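PDB 3U7Z: putative metal binding protein RUMGNA_00854 from Ruminococcus gnavus, which binds calcium ions and carries a domain of unknown function from the ubiquitin-like clan, its biological role remaining unknown. Local coordinates for residues 13-16 and 20-23. Numbering follows the deposited sequence. Where two conformers were deposited one is given.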
loop_
_atom_site.group_PDB
_atom_site.type_symbol
_atom_site.label_atom_id
_atom_site.label_comp_id
_atom_site.label_asym_id
_atom_site.label_seq_id
_atom_site.Cartn_x
_atom_site.Cartn_y
_atom_site.Cartn_z
ATOM N N VAL A 13 -7.437 0.018 2.353
ATOM C CA VAL A 13 -6.714 -0.618 3.414
ATOM C C VAL A 13 -7.600 -1.640 4.074
ATOM O O VAL A 13 -8.652 -1.288 4.570
ATOM C CB VAL A 13 -6.175 0.385 4.415
ATOM C CG1 VAL A 13 -5.423 -0.289 5.523
ATOM C CG2 VAL A 13 -5.339 1.455 3.695
ATOM N N ILE A 14 -7.164 -2.883 4.073
ATOM C CA ILE A 14 -7.894 -3.980 4.731
ATOM C C ILE A 14 -7.113 -4.356 5.993
ATOM O O ILE A 14 -6.035 -4.952 5.967
ATOM C CB ILE A 14 -8.169 -5.175 3.815
ATOM C CG1 ILE A 14 -8.952 -4.750 2.564
ATOM C CG2 ILE A 14 -9.026 -6.208 4.516
ATOM C CD1 ILE A 14 -8.102 -4.356 1.397
ATOM N N HIS A 15 -7.669 -3.901 7.087
ATOM C CA HIS A 15 -7.079 -4.001 8.380
ATOM C C HIS A 15 -7.169 -5.442 8.941
ATOM O O HIS A 15 -7.912 -6.301 8.437
ATOM C CB HIS A 15 -7.715 -2.968 9.345
ATOM C CG HIS A 15 -7.242 -1.561 9.120
ATOM N ND1 HIS A 15 -5.977 -1.156 9.486
ATOM C CD2 HIS A 15 -7.814 -0.504 8.487
ATOM C CE1 HIS A 15 -5.822 0.127 9.177
ATOM N NE2 HIS A 15 -6.920 0.547 8.549
ATOM N N GLY A 16 -6.469 -5.618 10.059
ATOM C CA GLY A 16 -6.423 -6.891 10.772
ATOM C C GLY A 16 -7.777 -7.387 11.220
ATOM O O GLY A 16 -7.964 -8.590 11.227
ATOM N N GLU A 20 -12.319 -2.060 6.341
ATOM C CA GLU A 20 -11.799 -1.580 5.063
ATOM C C GLU A 20 -11.941 -0.069 5.073
ATOM O O GLU A 20 -13.010 0.484 5.297
ATOM C CB GLU A 20 -12.485 -2.257 3.887
ATOM C CG GLU A 20 -12.312 -3.764 3.944
ATOM C CD GLU A 20 -12.787 -4.489 2.714
ATOM O OE1 GLU A 20 -13.185 -3.776 1.778
ATOM O OE2 GLU A 20 -12.763 -5.760 2.706
ATOM N N ASN A 21 -10.843 0.624 4.910
ATOM C CA ASN A 21 -10.870 2.087 4.729
ATOM C C ASN A 21 -10.450 2.408 3.318
ATOM O O ASN A 21 -9.367 2.029 2.870
ATOM C CB ASN A 21 -9.975 2.769 5.757
ATOM C CG ASN A 21 -10.490 2.547 7.215
ATOM O OD1 ASN A 21 -11.688 2.747 7.498
ATOM N ND2 ASN A 21 -9.652 1.999 8.074
ATOM N N VAL A 22 -11.261 3.180 2.629
ATOM C CA VAL A 22 -11.006 3.496 1.229
ATOM C C VAL A 22 -10.538 4.935 1.149
ATOM O O VAL A 22 -11.188 5.842 1.723
ATOM C CB VAL A 22 -12.295 3.314 0.377
ATOM C CG1 VAL A 22 -12.058 3.757 -1.045
ATOM C CG2 VAL A 22 -12.757 1.876 0.414
ATOM N N PHE A 23 -9.449 5.119 0.425
ATOM C CA PHE A 23 -8.850 6.403 0.240
ATOM C C PHE A 23 -8.772 6.706 -1.240
ATOM O O PHE A 23 -8.337 5.884 -2.019
ATOM C CB PHE A 23 -7.460 6.455 0.861
ATOM C CG PHE A 23 -7.431 6.175 2.322
ATOM C CD1 PHE A 23 -7.583 7.221 3.256
ATOM C CD2 PHE A 23 -7.250 4.914 2.789
ATOM C CE1 PHE A 23 -7.579 6.935 4.585
ATOM C CE2 PHE A 23 -7.258 4.656 4.141
ATOM C CZ PHE A 23 -7.421 5.681 5.025
#
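Near the turn end of the beta hairpin of strands 7-14 and 20-27, V13 and N21 form a hydrogen-bonded antiparallel pair, and I14 with E20 is the last, non-hydrogen-bonded, pair before the loop. V13 N donates to N21 O at 2.8 Å with a nearly straight N-H...O angle of 171°, and N21 N returns a bond to V13 O at 2.9 Å. V13 O takes a further approach from the CA of E20, 3.2 Å away, a CA-H...O contact that fits the latter pair.

On one face of the sheet the side chains of I14 and E20 run alongside each other in the same direction: I14 CG1 lies 3.8 Å from both CG and CD of E20, so the end of the aliphatic chain and the root of the carboxylate both pack on the isoleucine. On the face that carries V13 and N21, V13 CG2 meets the F23 ring obliquely at CE2, 3.8 Å off, while V13 CG1 lies over one face of the H15 imidazole, offset toward its rim. With chi1 at -76°, H15 CG sits beside its backbone N and the ring swings back over V13. N21 ND2 lies 3.1 Å from both NE2 and CD2 of H15, at the ring's edge and near its plane, ring and amide planes being 66° apart. H15 NE2 is hydrogen-bonded to D57 OD2, N21 ND2 weakly so, and H15 ND1 is hydrogen-bonded to E59 OE1; a carboxylate at each nitrogen would fix the imidazole's rotation and probably favour its protonated form.

D57, a calcium ligand seen for this protein, has no calcium in this chain. W69 of strand 67-73 packs against V13 and H15; backbone hydrogen bonds of I14 with L95 and L97 make 92-99 the other neighbour of strand 7-14, whereas 20-27 is an outer strand within the chain.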